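Local coordinates for protein PfVFT1 (PDB 5JKQ) that probably acts as a solute-binding protein, with two lobes forming a Venus flytrap domain, at residues I80-N85 against I127-Y132; H177-M182 against V252-P257. The protein carries 3 engineered substitutions. One frame throughout, in Å; residues are numbered along the deposited sequence.

Interaction 1. Residues I80-N85 against I127-Y132. Engineered in segment 127-132: Ala128 (natural residue Thr).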
loop_
_atom_site.group_PDB
_atom_site.type_symbol
_atom_site.label_atom_id
_atom_site.label_comp_id
_atom_site.label_asym_id
_atom_site.label_seq_id
_atom_site.Cartn_x
_atom_site.Cartn_y
_atom_site.Cartn_z
ATOM N N ILE A 80 -15.196 -5.618 3.365
ATOM C CA ILE A 80 -13.956 -5.148 2.754
ATOM C C ILE A 80 -13.911 -5.569 1.290
ATOM O O ILE A 80 -14.329 -6.671 0.934
ATOM C CB ILE A 80 -12.706 -5.689 3.500
ATOM C CG1 ILE A 80 -12.533 -4.980 4.845
ATOM C CG2 ILE A 80 -11.428 -5.464 2.693
ATOM C CD1 ILE A 80 -13.465 -5.441 5.924
ATOM N N GLY A 81 -13.399 -4.675 0.449
ATOM C CA GLY A 81 -13.277 -4.932 -0.973
ATOM C C GLY A 81 -11.843 -5.197 -1.386
ATOM O O GLY A 81 -10.918 -4.527 -0.924
ATOM N N ALA A 82 -11.662 -6.180 -2.261
ATOM C CA ALA A 82 -10.350 -6.492 -2.815
ATOM C C ALA A 82 -10.492 -6.957 -4.260
ATOM O O ALA A 82 -11.566 -7.387 -4.674
ATOM C CB ALA A 82 -9.660 -7.553 -1.977
ATOM N N LEU A 83 -9.411 -6.855 -5.028
ATOM C CA LEU A 83 -9.413 -7.313 -6.414
ATOM C C LEU A 83 -9.548 -8.832 -6.467
ATOM O O LEU A 83 -8.909 -9.542 -5.690
ATOM C CB LEU A 83 -8.134 -6.870 -7.130
ATOM C CG LEU A 83 -7.900 -5.361 -7.244
ATOM C CD1 LEU A 83 -6.471 -5.082 -7.678
ATOM C CD2 LEU A 83 -8.881 -4.726 -8.218
ATOM N N LYS A 84 -10.380 -9.330 -7.380
ATOM C CA LYS A 84 -10.612 -10.771 -7.496
ATOM C C LYS A 84 -9.501 -11.470 -8.272
ATOM O O LYS A 84 -8.770 -10.841 -9.038
ATOM C CB LYS A 84 -11.964 -11.054 -8.166
ATOM C CG LYS A 84 -12.166 -10.410 -9.530
ATOM C CD LYS A 84 -13.463 -10.897 -10.183
ATOM C CE LYS A 84 -14.700 -10.498 -9.383
ATOM N NZ LYS A 84 -15.956 -11.032 -9.985
ATOM N N ASN A 85 -9.383 -12.777 -8.052
ATOM C CA ASN A 85 -8.427 -13.621 -8.768
ATOM C C ASN A 85 -6.976 -13.199 -8.558
ATOM O O ASN A 85 -6.116 -13.477 -9.393
ATOM C CB ASN A 85 -8.749 -13.631 -10.266
ATOM C CG ASN A 85 -10.144 -14.151 -10.557
ATOM O OD1 ASN A 85 -10.572 -15.158 -9.994
ATOM N ND2 ASN A 85 -10.863 -13.460 -11.436
ATOM N N ILE A 127 -15.315 -10.104 9.680
ATOM C CA ILE A 127 -14.766 -9.544 8.449
ATOM C C ILE A 127 -15.347 -10.290 7.250
ATOM O O ILE A 127 -15.138 -11.494 7.097
ATOM C CB ILE A 127 -13.221 -9.625 8.421
ATOM C CG1 ILE A 127 -12.620 -8.755 9.523
ATOM C CG2 ILE A 127 -12.667 -9.176 7.081
ATOM C CD1 ILE A 127 -12.295 -9.508 10.795
ATOM N N ALA A 128 -16.082 -9.565 6.412
ATOM C CA ALA A 128 -16.662 -10.127 5.196
ATOM C C ALA A 128 -15.961 -9.568 3.963
ATOM O O ALA A 128 -16.134 -8.402 3.617
ATOM C CB ALA A 128 -18.152 -9.835 5.135
ATOM N N TYR A 129 -15.169 -10.406 3.302
ATOM C CA TYR A 129 -14.477 -10.001 2.083
ATOM C C TYR A 129 -15.363 -10.173 0.853
ATOM O O TYR A 129 -15.937 -11.239 0.635
ATOM C CB TYR A 129 -13.190 -10.807 1.906
ATOM C CG TYR A 129 -11.953 -10.115 2.431
ATOM C CD1 TYR A 129 -11.316 -9.135 1.682
ATOM C CD2 TYR A 129 -11.421 -10.445 3.670
ATOM C CE1 TYR A 129 -10.185 -8.500 2.151
ATOM C CE2 TYR A 129 -10.291 -9.813 4.149
ATOM C CZ TYR A 129 -9.676 -8.842 3.384
ATOM O OH TYR A 129 -8.549 -8.208 3.852
ATOM N N ASN A 130 -15.478 -9.108 0.062
ATOM C CA ASN A 130 -16.131 -9.166 -1.244
ATOM C C ASN A 130 -15.132 -8.803 -2.335
ATOM O O ASN A 130 -14.348 -7.867 -2.177
ATOM C CB ASN A 130 -17.338 -8.227 -1.297
ATOM C CG ASN A 130 -18.453 -8.654 -0.362
ATOM O OD1 ASN A 130 -18.214 -9.309 0.652
ATOM N ND2 ASN A 130 -19.681 -8.286 -0.700
ATOM N N TYR A 131 -15.160 -9.544 -3.437
ATOM C CA TYR A 131 -14.194 -9.349 -4.512
ATOM C C TYR A 131 -14.824 -8.674 -5.731
ATOM O O TYR A 131 -15.948 -8.993 -6.119
ATOM C CB TYR A 131 -13.573 -10.689 -4.913
ATOM C CG TYR A 131 -12.865 -11.409 -3.787
ATOM C CD1 TYR A 131 -12.297 -10.704 -2.732
ATOM C CD2 TYR A 131 -12.755 -12.792 -3.782
ATOM C CE1 TYR A 131 -11.645 -11.359 -1.704
ATOM C CE2 TYR A 131 -12.108 -13.454 -2.760
ATOM C CZ TYR A 131 -11.554 -12.733 -1.724
ATOM O OH TYR A 131 -10.909 -13.393 -0.706
ATOM N N TYR A 132 -14.089 -7.736 -6.323
ATOM C CA TYR A 132 -14.554 -7.002 -7.498
ATOM C C TYR A 132 -13.413 -6.782 -8.486
ATOM O O TYR A 132 -12.244 -6.888 -8.124
ATOM C CB TYR A 132 -15.145 -5.648 -7.094
ATOM C CG TYR A 132 -16.218 -5.723 -6.033
ATOM C CD1 TYR A 132 -17.546 -5.952 -6.372
ATOM C CD2 TYR A 132 -15.906 -5.552 -4.691
ATOM C CE1 TYR A 132 -18.530 -6.015 -5.402
ATOM C CE2 TYR A 132 -16.881 -5.614 -3.716
ATOM C CZ TYR A 132 -18.190 -5.846 -4.076
ATOM O OH TYR A 132 -19.162 -5.906 -3.105
#
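Ile80 leans its branched side over the ring of Tyr129, its parallel-strand partner. Its CB stands 4.3 Å from the ring centroid and 21° off the normal, a CH-pi contact over one face, offset toward the rim. The methyl touches closest: CG2 of Ile80 is 3.3 Å from CE1 of Tyr129. CG2 lies anti to the backbone N and CG1 anti to the carbonyl carbon (chi1 -73°), and the other branch ends with CD1 of Ile80 4.0 Å from CG2 of Ile127. Ile80 is thus a bump set into the hollow between the Tyr129 ring and Ile127. On the same face the small Ala82 sits between two aromatic rings, its CB 4.3 Å from CE1 of Tyr129 and 4.2 Å from CD1 of Tyr131. Past it, CB of Lys84 meets CB of Tyr131 at 3.6 Å. The Lys84 chain bends at chi3, with CE near the backbone of Tyr131 and Tyr132. On the Gly81 and Asn130 face, Gly81 has no side chain, and the Tyr132 ring lies beside it, CD2 of Tyr132 4.6 Å from CA of Gly81.

Five backbone hydrogen bonds set the register, alternating between Ile80, Ala82, Lys84 and Ala128, Asn130, Tyr132; the shortest, Asn130 N to Ile80 O, is 2.8 Å and nearly straight (177°). Engineered Ala128, naturally threonine, enters through its carbonyl. Tyr129 OH bonds to Asp148 and Tyr131 OH to Gln96 O, both beyond the strands. Met107 of helix 102-118 touches both Ile80 and Tyr129. With residues 146-147 on its other side, strand 77-83 is central and 126-132 lies at one edge; helix 102-118 connects these parallel neighbours, a beta-alpha-beta crossover consistent with the alpha/beta lobe of a Venus flytrap domain.

Interaction 2. Residues H177-M182 against V252-P257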
loop_
_atom_site.group_PDB
_atom_site.type_symbol
_atom_site.label_atom_id
_atom_site.label_comp_id
_atom_site.label_asym_id
_atom_site.label_seq_id
_atom_site.Cartn_x
_atom_site.Cartn_y
_atom_site.Cartn_z
ATOM N N HIS A 177 6.668 -0.430 1.186
ATOM C CA HIS A 177 7.825 -1.214 0.771
ATOM C C HIS A 177 8.755 -0.292 -0.009
ATOM O O HIS A 177 8.316 0.709 -0.574
ATOM C CB HIS A 177 7.412 -2.441 -0.054
ATOM C CG HIS A 177 7.018 -2.136 -1.466
ATOM N ND1 HIS A 177 5.702 -2.053 -1.869
ATOM C CD2 HIS A 177 7.764 -1.933 -2.579
ATOM C CE1 HIS A 177 5.654 -1.793 -3.163
ATOM N NE2 HIS A 177 6.891 -1.714 -3.618
ATOM N N SER A 178 10.042 -0.619 -0.015
ATOM C CA SER A 178 11.042 0.240 -0.634
ATOM C C SER A 178 11.351 -0.192 -2.065
ATOM O O SER A 178 10.984 -1.287 -2.489
ATOM C CB SER A 178 12.323 0.245 0.201
ATOM O OG SER A 178 13.193 1.282 -0.218
ATOM N N ASN A 179 12.025 0.687 -2.799
ATOM C CA ASN A 179 12.424 0.416 -4.174
ATOM C C ASN A 179 13.941 0.360 -4.302
ATOM O O ASN A 179 14.631 1.351 -4.062
ATOM C CB ASN A 179 11.852 1.480 -5.112
ATOM C CG ASN A 179 10.341 1.470 -5.144
ATOM O OD1 ASN A 179 9.734 0.799 -5.975
ATOM N ND2 ASN A 179 9.724 2.210 -4.232
ATOM N N LYS A 180 14.455 -0.807 -4.672
ATOM C CA LYS A 180 15.890 -0.989 -4.823
ATOM C C LYS A 180 16.320 -0.659 -6.247
ATOM O O LYS A 180 15.526 -0.745 -7.184
ATOM C CB LYS A 180 16.288 -2.419 -4.454
ATOM C CG LYS A 180 15.792 -2.841 -3.080
ATOM C CD LYS A 180 16.304 -4.214 -2.696
ATOM C CE LYS A 180 15.701 -4.685 -1.384
ATOM N NZ LYS A 180 15.986 -3.750 -0.259
ATOM N N ILE A 181 17.577 -0.259 -6.390
ATOM C CA ILE A 181 18.130 0.116 -7.685
ATOM C C ILE A 181 19.332 -0.763 -7.985
ATOM O O ILE A 181 20.319 -0.734 -7.251
ATOM C CB ILE A 181 18.550 1.605 -7.716
ATOM C CG1 ILE A 181 17.335 2.499 -7.453
ATOM C CG2 ILE A 181 19.187 1.963 -9.060
ATOM C CD1 ILE A 181 17.675 3.958 -7.232
HETATM N N MSE A 182 19.246 -1.552 -9.051
HETATM C CA MSE A 182 20.390 -2.344 -9.476
HETATM C C MSE A 182 21.071 -1.688 -10.673
HETATM O O MSE A 182 20.415 -1.180 -11.585
HETATM C CB MSE A 182 19.983 -3.783 -9.795
HETATM C CG MSE A 182 18.929 -3.972 -10.855
HETATM SE SE MSE A 182 18.718 -5.889 -11.203
HETATM C CE MSE A 182 20.416 -6.212 -12.096
ATOM N N VAL A 252 14.965 -0.868 -11.579
ATOM C CA VAL A 252 14.245 -0.585 -10.343
ATOM C C VAL A 252 13.377 -1.780 -9.977
ATOM O O VAL A 252 12.579 -2.253 -10.789
ATOM C CB VAL A 252 13.358 0.668 -10.465
ATOM C CG1 VAL A 252 12.837 1.080 -9.095
ATOM C CG2 VAL A 252 14.130 1.815 -11.107
ATOM N N ILE A 253 13.530 -2.262 -8.749
ATOM C CA ILE A 253 12.836 -3.466 -8.319
ATOM C C ILE A 253 12.733 -3.514 -6.794
ATOM O O ILE A 253 13.602 -3.004 -6.089
ATOM C CB ILE A 253 13.552 -4.727 -8.863
ATOM C CG1 ILE A 253 12.662 -5.960 -8.713
ATOM C CG2 ILE A 253 14.918 -4.921 -8.189
ATOM C CD1 ILE A 253 13.009 -7.068 -9.684
ATOM N N SER A 254 11.662 -4.121 -6.293
ATOM C CA SER A 254 11.384 -4.136 -4.860
ATOM C C SER A 254 12.104 -5.264 -4.121
ATOM O O SER A 254 12.215 -5.231 -2.895
ATOM C CB SER A 254 9.878 -4.254 -4.622
ATOM O OG SER A 254 9.174 -3.236 -5.312
ATOM N N GLY A 255 12.587 -6.259 -4.860
ATOM C CA GLY A 255 13.246 -7.400 -4.248
ATOM C C GLY A 255 14.272 -8.079 -5.133
ATOM O O GLY A 255 14.264 -7.919 -6.354
ATOM N N ILE A 256 15.155 -8.846 -4.497
ATOM C CA ILE A 256 16.228 -9.560 -5.180
ATOM C C ILE A 256 16.158 -11.052 -4.835
ATOM O O ILE A 256 16.595 -11.460 -3.760
ATOM C CB ILE A 256 17.617 -8.999 -4.784
ATOM C CG1 ILE A 256 17.694 -7.494 -5.070
ATOM C CG2 ILE A 256 18.734 -9.744 -5.507
ATOM C CD1 ILE A 256 17.566 -7.115 -6.543
ATOM N N PRO A 257 15.593 -11.871 -5.743
ATOM C CA PRO A 257 15.514 -13.323 -5.530
ATOM C C PRO A 257 16.882 -13.991 -5.369
ATOM O O PRO A 257 17.046 -14.835 -4.486
ATOM C CB PRO A 257 14.820 -13.828 -6.799
ATOM C CG PRO A 257 14.090 -12.662 -7.331
ATOM C CD PRO A 257 14.921 -11.468 -6.990
#
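Ile253 O accepts a short hydrogen bond from Lys180 N, 2.7 Å. The bond is bent, 140° at the hydrogen. Its return bond, Ile253 N to Lys180 O, measures 3.0 Å and is straighter at 168°. Together they close a hydrogen-bonded antiparallel pair, and the next pair, Ile181 with Val252, is of the non-hydrogen-bonded kind; there CA of Val252 offers a CA-H...O contact to Lys180 O.

Beyond Ile253, segment 252-257 leaves the strand at Ser254. Lys180 follows it with a side chain extended as far as CE, then turning at chi4: CG is anti to the carbonyl carbon (chi1 -53°), CE reaches 3.8 Å from Ser254 O, and CD lies 4.3 Å from CG1 of Ile256. The aliphatic part of the lysine therefore runs beside the turning backbone, while NZ has a weak, long ion pair with Asp269. CG1 of Val252 lies 4.1 Å from CB of Asn179. Ser254 OG approaches the His177 ring obliquely, 3.2 Å from NE2.

Asn214 of helix 212-222 donates from ND2 toward both Asn179 OD1 and Ser254 OG, bridging the two segments, and His177 ND1 bonds to His276 NE2. Val252 and Ile181, on one face of the sheet, meet Leu218 of helix 212-222; helix 236-244 is touched by Met182, at Leu239 and Ser240, and, from the loop, by Ile256 at Tyr236. Strand 175-184 lies between strands 250-253 and 265-281, and strand 206-209 runs parallel along the far edge of 250-253.

How the interactions relate
Interactions 1 and 2 lie on opposite sides of the centre of the chain, their own centres 28 Å apart and their nearest atoms about 13 Å apart, without touching. They share no sheet: interaction 1 joins neighbouring strands of the three-stranded parallel sheet, whereas interaction 2 belongs to the seven-stranded mixed sheet and pairs antiparallel strands. Along the chain they come in series, the 80-85 with 127-132 pairing closing before strand 175-184 begins. This separation fits the bi-lobed architecture of the protein, with each contact probably belonging to the sheet of a different lobe; in a Venus flytrap domain the ligand site is expected between the lobes.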